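Local coordinates for capsule biosynthesis protein capD (Bacillus anthracis, PDB 3G9K) that cleaves the poly-gamma-D-glutamate capsule and, as a transpeptidase, joins it through an amide bond to meso-diaminopimelic acid of the peptidoglycan, at the interface of chains A and B. Numbering follows the deposited sequence. Chains: chain A, Capsule biosynthesis protein capD; chain B, Capsule biosynthesis protein capD.

Contact 1: the interface of chains A and B. Residues chain A 60, 157, 159-160, 175, 178; chain B 29, 32, 34.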
loop_
_atom_site.group_PDB
_atom_site.type_symbol
_atom_site.label_atom_id
_atom_site.label_comp_id
_atom_site.label_asym_id
_atom_site.label_seq_id
_atom_site.Cartn_x
_atom_site.Cartn_y
_atom_site.Cartn_z
ATOM N N LEU A 60 -1.651 -9.455 9.209
ATOM C CA LEU A 60 -1.112 -10.551 8.397
ATOM C C LEU A 60 -1.897 -10.914 7.151
ATOM O O LEU A 60 -1.327 -11.461 6.180
ATOM C CB LEU A 60 -0.944 -11.773 9.304
ATOM C CG LEU A 60 -2.241 -12.354 9.883
ATOM C CD1 LEU A 60 -2.562 -13.676 9.092
ATOM C CD2 LEU A 60 -2.169 -12.611 11.379
ATOM N N LEU A 157 -4.070 -24.377 9.669
ATOM C CA LEU A 157 -4.452 -23.021 10.079
ATOM C C LEU A 157 -5.170 -22.973 11.440
ATOM O O LEU A 157 -5.929 -22.041 11.742
ATOM C CB LEU A 157 -5.305 -22.403 8.949
ATOM C CG LEU A 157 -4.585 -21.520 7.942
ATOM C CD1 LEU A 157 -3.145 -21.913 7.633
ATOM C CD2 LEU A 157 -5.416 -21.291 6.682
ATOM N N ILE A 159 -4.357 -22.158 14.466
ATOM C CA ILE A 159 -4.233 -20.934 15.319
ATOM C C ILE A 159 -5.137 -19.754 14.945
ATOM O O ILE A 159 -5.457 -18.916 15.813
ATOM C CB ILE A 159 -2.796 -20.394 15.446
ATOM C CG1 ILE A 159 -2.296 -19.760 14.132
ATOM C CG2 ILE A 159 -1.847 -21.449 15.865
ATOM C CD1 ILE A 159 -0.870 -19.256 14.262
ATOM N N PHE A 160 -5.511 -19.668 13.666
ATOM C CA PHE A 160 -6.395 -18.625 13.160
ATOM C C PHE A 160 -7.865 -18.991 13.235
ATOM O O PHE A 160 -8.721 -18.112 13.121
ATOM C CB PHE A 160 -6.067 -18.333 11.698
ATOM C CG PHE A 160 -4.637 -17.963 11.477
ATOM C CD1 PHE A 160 -4.156 -16.724 11.899
ATOM C CD2 PHE A 160 -3.767 -18.845 10.858
ATOM C CE1 PHE A 160 -2.832 -16.377 11.688
ATOM C CE2 PHE A 160 -2.443 -18.508 10.645
ATOM C CZ PHE A 160 -1.982 -17.246 11.029
ATOM N N GLN A 175 1.841 -16.519 17.410
ATOM C CA GLN A 175 2.365 -17.077 16.133
ATOM C C GLN A 175 3.807 -17.598 16.282
ATOM O O GLN A 175 4.782 -16.992 15.791
ATOM C CB GLN A 175 2.267 -16.027 14.988
ATOM C CG GLN A 175 0.840 -15.666 14.574
ATOM C CD GLN A 175 0.765 -14.606 13.512
ATOM O OE1 GLN A 175 0.657 -14.898 12.321
ATOM N NE2 GLN A 175 0.805 -13.359 13.944
ATOM N N LEU A 178 5.948 -18.414 13.056
ATOM C CA LEU A 178 6.424 -17.151 12.500
ATOM C C LEU A 178 7.552 -16.522 13.323
ATOM O O LEU A 178 8.484 -15.945 12.751
ATOM C CB LEU A 178 5.268 -16.135 12.290
ATOM C CG LEU A 178 5.562 -14.759 11.678
ATOM C CD1 LEU A 178 6.220 -14.883 10.288
ATOM C CD2 LEU A 178 4.247 -13.905 11.603
ATOM N N TYR B 29 0.337 -21.627 3.211
ATOM C CA TYR B 29 0.929 -21.196 4.471
ATOM C C TYR B 29 2.051 -22.128 4.865
ATOM O O TYR B 29 1.876 -23.350 4.887
ATOM C CB TYR B 29 -0.154 -21.231 5.525
ATOM C CG TYR B 29 0.229 -20.894 6.928
ATOM C CD1 TYR B 29 0.182 -19.586 7.383
ATOM C CD2 TYR B 29 0.510 -21.890 7.849
ATOM C CE1 TYR B 29 0.459 -19.282 8.709
ATOM C CE2 TYR B 29 0.801 -21.591 9.153
ATOM C CZ TYR B 29 0.775 -20.277 9.584
ATOM O OH TYR B 29 1.015 -19.984 10.908
ATOM N N GLY B 32 5.094 -20.324 9.136
ATOM C CA GLY B 32 4.396 -19.306 9.893
ATOM C C GLY B 32 3.871 -18.145 9.113
ATOM O O GLY B 32 3.371 -17.191 9.690
ATOM N N PHE B 34 1.851 -16.619 5.221
ATOM C CA PHE B 34 1.036 -16.802 4.045
ATOM C C PHE B 34 1.801 -16.402 2.786
ATOM O O PHE B 34 2.494 -15.391 2.770
ATOM C CB PHE B 34 -0.279 -15.996 4.189
ATOM C CG PHE B 34 -1.286 -16.633 5.125
ATOM C CD1 PHE B 34 -1.963 -17.787 4.759
ATOM C CD2 PHE B 34 -1.538 -16.106 6.364
ATOM C CE1 PHE B 34 -2.855 -18.412 5.639
ATOM C CE2 PHE B 34 -2.452 -16.703 7.237
ATOM C CZ PHE B 34 -3.125 -17.850 6.856
HETATM O O HOH W 1 1.504 -17.510 11.863
HETATM O O HOH W 2 1.299 -14.792 9.629
#
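A short hairpin of chain B, strands 29-30 and 33-34, puts B:Tyr29, B:Gly32 and B:Phe34 against chain A's 3-10 helix 158-160, the start of helix 176-188 and the loop residues A:Leu60 and A:Leu157. The B:Tyr29 ring is held from two directions. Methyl CD1 of A:Leu157 lies over one face, displaced toward the rim, 3.6 Å from B:Tyr29 CG. The A:Phe160 side chain comes from the opposite direction, and B:Tyr29 CE1 lies at its ring edge, in plane, 3.6 Å from A:Phe160 CE2, while A:Ile159 CG1 covers a face of A:Phe160. With CG of B:Tyr29 anti to the backbone N (chi1 177°), the ring extends from its strand toward this 3-10 helix.

B:Phe34 has B:Tyr29 CD1 over the centre of one face and A:Leu157 CD2 at its edge, in plane. A:Leu60 adds its CD1 methyl, 3.6 Å from B:Phe34 CE2. At the hairpin turn, the carbonyl O of B:Gly32 rests 3.4 Å from A:Leu178 CB. Two waters link the side-chain OE1 of A:Gln175 to B:Gly32 O. The oxygen of water 1 is 2.8 Å from A:Gln175 OE1. It also lies 2.7 Å from the phenolic OH of B:Tyr29.

Contact 2: the interface of chains A and B. Residues chain A 24-26, 51, 55; chain B 3-4, 150.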
loop_
_atom_site.group_PDB
_atom_site.type_symbol
_atom_site.label_atom_id
_atom_site.label_comp_id
_atom_site.label_asym_id
_atom_site.label_seq_id
_atom_site.Cartn_x
_atom_site.Cartn_y
_atom_site.Cartn_z
ATOM N N SER A 24 1.616 7.183 9.927
ATOM C CA SER A 24 0.212 6.924 9.576
ATOM C C SER A 24 0.165 5.514 9.012
ATOM O O SER A 24 0.867 5.240 8.047
ATOM C CB SER A 24 -0.305 7.948 8.563
ATOM O OG SER A 24 -1.635 7.661 8.154
ATOM N N ALA A 25 -0.593 4.637 9.650
ATOM C CA ALA A 25 -0.675 3.191 9.267
ATOM C C ALA A 25 -2.044 2.552 9.606
ATOM O O ALA A 25 -2.804 3.074 10.444
ATOM C CB ALA A 25 0.462 2.369 9.921
ATOM N N SER A 26 -2.336 1.408 8.981
ATOM C CA SER A 26 -3.661 0.776 9.099
ATOM C C SER A 26 -3.767 -0.169 10.329
ATOM O O SER A 26 -4.727 -0.928 10.487
ATOM C CB SER A 26 -4.028 0.027 7.841
ATOM O OG SER A 26 -3.028 -0.877 7.487
ATOM N N VAL A 51 7.920 -0.883 11.132
ATOM C CA VAL A 51 6.514 -0.844 10.755
ATOM C C VAL A 51 6.178 -1.946 9.755
ATOM O O VAL A 51 5.145 -2.589 9.882
ATOM C CB VAL A 51 6.083 0.546 10.200
ATOM C CG1 VAL A 51 4.692 0.478 9.551
ATOM C CG2 VAL A 51 6.085 1.638 11.317
ATOM N N LEU A 55 3.423 -4.994 10.737
ATOM C CA LEU A 55 2.241 -5.119 9.897
ATOM C C LEU A 55 2.153 -6.547 9.376
ATOM O O LEU A 55 1.060 -7.134 9.377
ATOM C CB LEU A 55 2.254 -4.090 8.758
ATOM C CG LEU A 55 1.879 -2.661 9.177
ATOM C CD1 LEU A 55 2.183 -1.757 8.010
ATOM C CD2 LEU A 55 0.429 -2.557 9.651
ATOM N N HIS B 3 -0.900 0.359 3.192
ATOM C CA HIS B 3 -0.114 1.519 2.907
ATOM C C HIS B 3 0.232 2.268 4.214
ATOM O O HIS B 3 -0.668 2.501 5.023
ATOM C CB HIS B 3 -0.811 2.471 2.009
ATOM C CG HIS B 3 0.115 3.505 1.509
ATOM N ND1 HIS B 3 0.198 4.751 2.072
ATOM C CD2 HIS B 3 1.090 3.442 0.585
ATOM C CE1 HIS B 3 1.187 5.415 1.513
ATOM N NE2 HIS B 3 1.729 4.645 0.593
ATOM N N PHE B 4 1.510 2.621 4.410
ATOM C CA PHE B 4 1.900 3.518 5.520
ATOM C C PHE B 4 2.774 4.720 5.046
ATOM O O PHE B 4 3.326 4.743 3.942
ATOM C CB PHE B 4 2.535 2.696 6.666
ATOM C CG PHE B 4 3.874 2.115 6.315
ATOM C CD1 PHE B 4 3.954 0.884 5.705
ATOM C CD2 PHE B 4 5.054 2.864 6.496
ATOM C CE1 PHE B 4 5.174 0.338 5.367
ATOM C CE2 PHE B 4 6.270 2.348 6.179
ATOM C CZ PHE B 4 6.344 1.074 5.591
ATOM N N GLN B 150 -3.947 6.399 3.678
ATOM C CA GLN B 150 -3.143 6.817 4.815
ATOM C C GLN B 150 -2.225 7.926 4.342
ATOM O O GLN B 150 -1.639 7.807 3.280
ATOM C CB GLN B 150 -2.278 5.664 5.309
ATOM C CG GLN B 150 -3.065 4.514 5.693
ATOM C CD GLN B 150 -3.782 4.672 7.027
ATOM O OE1 GLN B 150 -3.346 5.392 7.971
ATOM N NE2 GLN B 150 -4.870 3.984 7.124
HETATM O O HOH W 3 -0.554 0.502 7.165
HETATM O O HOH W 4 -3.390 0.314 4.595
#
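The backbones of A:Ser24 and A:Ala25, at the end of strand 22-25, and of B:Phe4, in strand 2-7, are extended where they meet, whereas A:Ser26, just past the strand end, turns away (psi 8°). The A:Ser24 side chain faces strand 150-155 of chain B: its hydroxyl OG donates a hydrogen bond of 2.8 Å to the amide oxygen OE1 of B:Gln150. The donor sits at 135° to the C=O bond and is tilted from the carbonyl plane by 17°. A bend at chi2 of B:Gln150 brings its amide alongside the A:Ser24–A:Ser26 backbone.

B:Phe4 makes the apolar half of the contact. Methyl CG1 of A:Val51 lies over the centre of one ring face, 3.7 Å from B:Phe4 CG, and A:Leu55 CD1 approaches B:Phe4 CD1 at 3.9 Å. Both chain A residues belong to helix 44-58. A:Ala25 CB packs against B:Phe4 CB at 3.9 Å. A:Ser26 N is 2.7 Å from the oxygen of water 3, which also reaches A:Ser26 OG and the carbonyl O of B:His3. Water 4 joins A:Ser26 OG to B:His3 N.

Strand 2-7 directly follows B:Thr1, the nucleophile of this gamma-glutamyltransferase-family, N-terminal-nucleophile enzyme and the new N-terminus created by processing of the precursor. By fixing this strand against chain A, the contact probably contributes to positioning the catalytic threonine.

Contact 3: the interface of chains A and B. Residues chain A 97-99; chain B 26, 28, 35-37.
A:Ile99 and B:Thr26 meet with their side chains at about a right angle, the gamma methylene CG1 of the isoleucine lying 3.5 Å from methyl CG2 of the threonine. The same methyl is also 3.9 Å from A:Pro97 CB. Here chain A loop residues 97-99 pack against the chain B segments flanking strands 29-30 and 33-34, a largely apolar contact that may help keep the two chains cut from one precursor together. A second near-perpendicular crossing pairs the A:Pro97 ring with B:Lys28: a bend at chi2 (-135°) turns the lysine so that CE comes against A:Pro97 CG, at 3.5 Å, and CD.

A:Ile99 is inclined obliquely to B:Asn36. CG1 lies anti to the carbonyl carbon (chi1 -60°), which leaves CG2 anti to the backbone N. Both branches straddle B:Asn36 O, CG1 at 3.4 Å; CG1 also reaches B:Thr26 CG2, and CG2 reaches B:Leu35 CB.

The threonine's rotation is fixed within chain B. Its hydroxyl accepts a hydrogen bond from the backbone N of B:Lys28 and gives one to B:Leu35, tying the segment before strand 29-30 to the one after strand 33-34. The donor OG1 of B:Thr26 stands 3.0 Å from B:Leu35 O, tilted 35° from the carbonyl plane.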
loop_
_atom_site.group_PDB
_atom_site.type_symbol
_atom_site.label_atom_id
_atom_site.label_comp_id
_atom_site.label_asym_id
_atom_site.label_seq_id
_atom_site.Cartn_x
_atom_site.Cartn_y
_atom_site.Cartn_z
ATOM N N PRO A 97 -1.403 -23.006 -7.550
ATOM C CA PRO A 97 -1.640 -21.561 -7.632
ATOM C C PRO A 97 -0.441 -20.790 -8.187
ATOM O O PRO A 97 0.669 -21.326 -8.282
ATOM C CB PRO A 97 -1.913 -21.179 -6.176
ATOM C CG PRO A 97 -1.206 -22.190 -5.410
ATOM C CD PRO A 97 -1.432 -23.463 -6.154
ATOM N N HIS A 98 -0.666 -19.554 -8.604
ATOM C CA HIS A 98 0.427 -18.729 -9.049
ATOM C C HIS A 98 1.020 -18.015 -7.817
ATOM O O HIS A 98 0.362 -17.159 -7.230
ATOM C CB HIS A 98 -0.065 -17.714 -10.071
ATOM C CG HIS A 98 -0.412 -18.316 -11.402
ATOM N ND1 HIS A 98 0.466 -18.327 -12.468
ATOM C CD2 HIS A 98 -1.540 -18.930 -11.835
ATOM C CE1 HIS A 98 -0.108 -18.924 -13.500
ATOM N NE2 HIS A 98 -1.324 -19.302 -13.142
ATOM N N ILE A 99 2.246 -18.386 -7.428
ATOM C CA ILE A 99 2.950 -17.745 -6.287
ATOM C C ILE A 99 4.271 -17.205 -6.796
ATOM O O ILE A 99 4.978 -17.906 -7.531
ATOM C CB ILE A 99 3.168 -18.737 -5.139
ATOM C CG1 ILE A 99 1.831 -19.253 -4.630
ATOM C CG2 ILE A 99 4.010 -18.110 -3.999
ATOM C CD1 ILE A 99 1.897 -20.381 -3.623
ATOM N N THR B 26 -2.507 -16.482 -1.681
ATOM C CA THR B 26 -3.130 -17.748 -2.064
ATOM C C THR B 26 -3.754 -18.472 -0.908
ATOM O O THR B 26 -4.560 -19.386 -1.112
ATOM C CB THR B 26 -2.082 -18.713 -2.636
ATOM O OG1 THR B 26 -1.130 -19.032 -1.630
ATOM C CG2 THR B 26 -1.380 -18.101 -3.777
ATOM N N LYS B 28 -2.029 -20.306 0.925
ATOM C CA LYS B 28 -1.028 -21.323 1.229
ATOM C C LYS B 28 -0.124 -20.758 2.330
ATOM O O LYS B 28 0.105 -19.557 2.397
ATOM C CB LYS B 28 -0.232 -21.694 -0.021
ATOM C CG LYS B 28 -1.081 -22.384 -1.109
ATOM C CD LYS B 28 -0.359 -23.598 -1.699
ATOM C CE LYS B 28 -1.236 -24.390 -2.663
ATOM N NZ LYS B 28 -1.727 -25.653 -2.024
ATOM N N LEU B 35 1.683 -17.208 1.733
ATOM C CA LEU B 35 2.323 -16.933 0.440
ATOM C C LEU B 35 1.445 -16.153 -0.513
ATOM O O LEU B 35 0.283 -16.498 -0.718
ATOM C CB LEU B 35 2.730 -18.277 -0.207
ATOM C CG LEU B 35 3.916 -18.938 0.504
ATOM C CD1 LEU B 35 4.022 -20.445 0.158
ATOM C CD2 LEU B 35 5.195 -18.247 0.155
ATOM N N ASN B 36 2.010 -15.103 -1.118
ATOM C CA ASN B 36 1.347 -14.261 -2.065
ATOM C C ASN B 36 0.727 -15.042 -3.213
ATOM O O ASN B 36 1.211 -16.119 -3.579
ATOM C CB ASN B 36 2.371 -13.284 -2.680
ATOM C CG ASN B 36 3.387 -14.001 -3.585
ATOM O OD1 ASN B 36 3.127 -14.207 -4.773
ATOM N ND2 ASN B 36 4.535 -14.365 -3.031
ATOM N N ASN B 37 -0.299 -14.453 -3.829
ATOM C CA ASN B 37 -0.651 -14.844 -5.187
ATOM C C ASN B 37 -0.077 -13.800 -6.120
ATOM O O ASN B 37 0.026 -12.642 -5.756
ATOM C CB ASN B 37 -2.158 -14.993 -5.380
ATOM C CG ASN B 37 -2.863 -13.697 -5.378
ATOM O OD1 ASN B 37 -3.359 -13.227 -6.418
ATOM N ND2 ASN B 37 -2.957 -13.102 -4.208
#

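Contact 4: the interface of chains A and B. Residues chain A 261, 267, 271; chain B 88, 91-92, 97, 109.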
loop_
_atom_site.group_PDB
_atom_site.type_symbol
_atom_site.label_atom_id
_atom_site.label_comp_id
_atom_site.label_asym_id
_atom_site.label_seq_id
_atom_site.Cartn_x
_atom_site.Cartn_y
_atom_site.Cartn_z
ATOM N N VAL A 261 -17.806 19.699 -8.382
ATOM C CA VAL A 261 -17.751 18.788 -7.221
ATOM C C VAL A 261 -19.082 18.689 -6.445
ATOM O O VAL A 261 -19.394 17.652 -5.854
ATOM C CB VAL A 261 -16.581 19.142 -6.250
ATOM C CG1 VAL A 261 -16.821 20.481 -5.553
ATOM C CG2 VAL A 261 -16.386 18.032 -5.227
ATOM N N TYR A 267 -19.658 15.231 -11.740
ATOM C CA TYR A 267 -18.361 14.928 -11.162
ATOM C C TYR A 267 -17.997 13.491 -11.484
ATOM O O TYR A 267 -16.902 13.233 -11.986
ATOM C CB TYR A 267 -18.353 15.164 -9.642
ATOM C CG TYR A 267 -16.946 15.206 -9.032
ATOM C CD1 TYR A 267 -16.072 16.254 -9.327
ATOM C CD2 TYR A 267 -16.501 14.209 -8.148
ATOM C CE1 TYR A 267 -14.788 16.313 -8.776
ATOM C CE2 TYR A 267 -15.202 14.260 -7.577
ATOM C CZ TYR A 267 -14.353 15.309 -7.908
ATOM O OH TYR A 267 -13.071 15.404 -7.368
HETATM N N MSE A 271 -15.051 12.070 -13.956
HETATM C CA MSE A 271 -13.997 11.240 -13.369
HETATM C C MSE A 271 -13.891 9.912 -14.113
HETATM O O MSE A 271 -12.785 9.395 -14.318
HETATM C CB MSE A 271 -14.235 11.005 -11.870
HETATM C CG MSE A 271 -13.737 12.129 -10.965
HETATM SE SE MSE A 271 -11.823 12.511 -11.201
HETATM C CE MSE A 271 -11.685 13.988 -9.957
ATOM N N PRO B 88 -9.838 11.803 -6.813
ATOM C CA PRO B 88 -10.803 12.740 -6.243
ATOM C C PRO B 88 -10.377 13.254 -4.844
ATOM O O PRO B 88 -10.607 14.411 -4.509
ATOM C CB PRO B 88 -12.107 11.941 -6.196
ATOM C CG PRO B 88 -11.908 10.737 -7.012
ATOM C CD PRO B 88 -10.433 10.474 -7.040
ATOM N N ASP B 91 -7.691 15.878 -5.607
ATOM C CA ASP B 91 -8.402 16.951 -6.348
ATOM C C ASP B 91 -9.140 17.875 -5.382
ATOM O O ASP B 91 -8.994 19.093 -5.430
ATOM C CB ASP B 91 -9.428 16.359 -7.328
ATOM C CG ASP B 91 -10.211 17.426 -8.082
ATOM O OD1 ASP B 91 -9.557 18.221 -8.787
ATOM O OD2 ASP B 91 -11.464 17.474 -7.961
ATOM N N LYS B 92 -9.929 17.294 -4.492
ATOM C CA LYS B 92 -10.641 18.096 -3.501
ATOM C C LYS B 92 -9.689 18.803 -2.511
ATOM O O LYS B 92 -9.946 19.945 -2.088
ATOM C CB LYS B 92 -11.661 17.228 -2.760
ATOM C CG LYS B 92 -12.833 16.756 -3.627
ATOM C CD LYS B 92 -13.779 15.851 -2.858
ATOM C CE LYS B 92 -14.374 14.733 -3.728
ATOM N NZ LYS B 92 -14.915 13.616 -2.889
ATOM N N LYS B 97 -11.202 22.080 -0.454
ATOM C CA LYS B 97 -12.542 21.648 -0.083
ATOM C C LYS B 97 -12.665 21.351 1.409
ATOM O O LYS B 97 -13.775 21.359 1.956
ATOM C CB LYS B 97 -12.967 20.437 -0.912
ATOM C CG LYS B 97 -14.478 20.202 -0.975
ATOM C CD LYS B 97 -14.759 18.810 -1.516
ATOM C CE LYS B 97 -16.263 18.463 -1.601
ATOM N NZ LYS B 97 -16.881 17.940 -0.312
ATOM N N PHE B 109 -16.657 6.449 -5.028
ATOM C CA PHE B 109 -17.129 5.731 -6.219
ATOM C C PHE B 109 -15.963 5.373 -7.121
ATOM O O PHE B 109 -14.976 6.113 -7.203
ATOM C CB PHE B 109 -18.113 6.598 -7.014
ATOM C CG PHE B 109 -17.525 7.898 -7.480
ATOM C CD1 PHE B 109 -17.640 9.038 -6.698
ATOM C CD2 PHE B 109 -16.853 7.982 -8.672
ATOM C CE1 PHE B 109 -17.091 10.236 -7.110
ATOM C CE2 PHE B 109 -16.291 9.169 -9.093
ATOM C CZ PHE B 109 -16.416 10.304 -8.312
#
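A:Tyr267 and B:Asp91 both extend away from their helices, each with CG anti to its own backbone N (chi1 -165° and 178°), and their side chains meet from opposite directions. The phenolic OH of A:Tyr267 donates a hydrogen bond of 2.7 Å to carboxylate oxygen OD2 of B:Asp91. The oxygen is met on its anti side, somewhat out of the carboxylate plane, but it lies in the plane of the tyrosine ring at the ring's edge. The ring and carboxylate planes are inclined by 27°.

Apolar groups border the tyrosine. Within chain A, A:Met271 CG and A:Val261 CG2 lie on opposite faces of the ring, both toward the rim. From chain B, B:Phe109 comes in at about a right angle, its CZ 3.9 Å from A:Tyr267 CD2, and the aliphatic CE of B:Lys92 is 4.0 Å from A:Tyr267 CE2. A:Met271, modelled as selenomethionine, has CB in the plane of the B:Phe109 ring edge and extends its methyl CE to B:Pro88 CA at 4.0 Å. A:Val261 touches B:Lys97, with CG2 of the valine 3.7 Å from CE of the lysine.

The contact joins helix 264-284 of chain A to helix 82-94 of chain B through a buttressed polar bond, and it probably contributes to holding the two processed chains together as one enzyme.

Contact 1 and contact 3 are neighbours, their C-alpha centres about 14 Å apart, and both draw on one stretch of chain B, residues 26-37, so chain A touches this stretch at two neighbouring places. Contact 2 lies about 21 Å from contact 1 and 23 Å from contact 3, and includes the strand that follows B:Thr1. Contact 4 is remote, about 40 Å from contact 1 and 24 Å from contact 2. The centre of contact 3 is about 13 Å from B:Thr1, that of contact 4 about 22 Å. This spread fits a mature enzyme whose two chains remain extensively associated after cleavage.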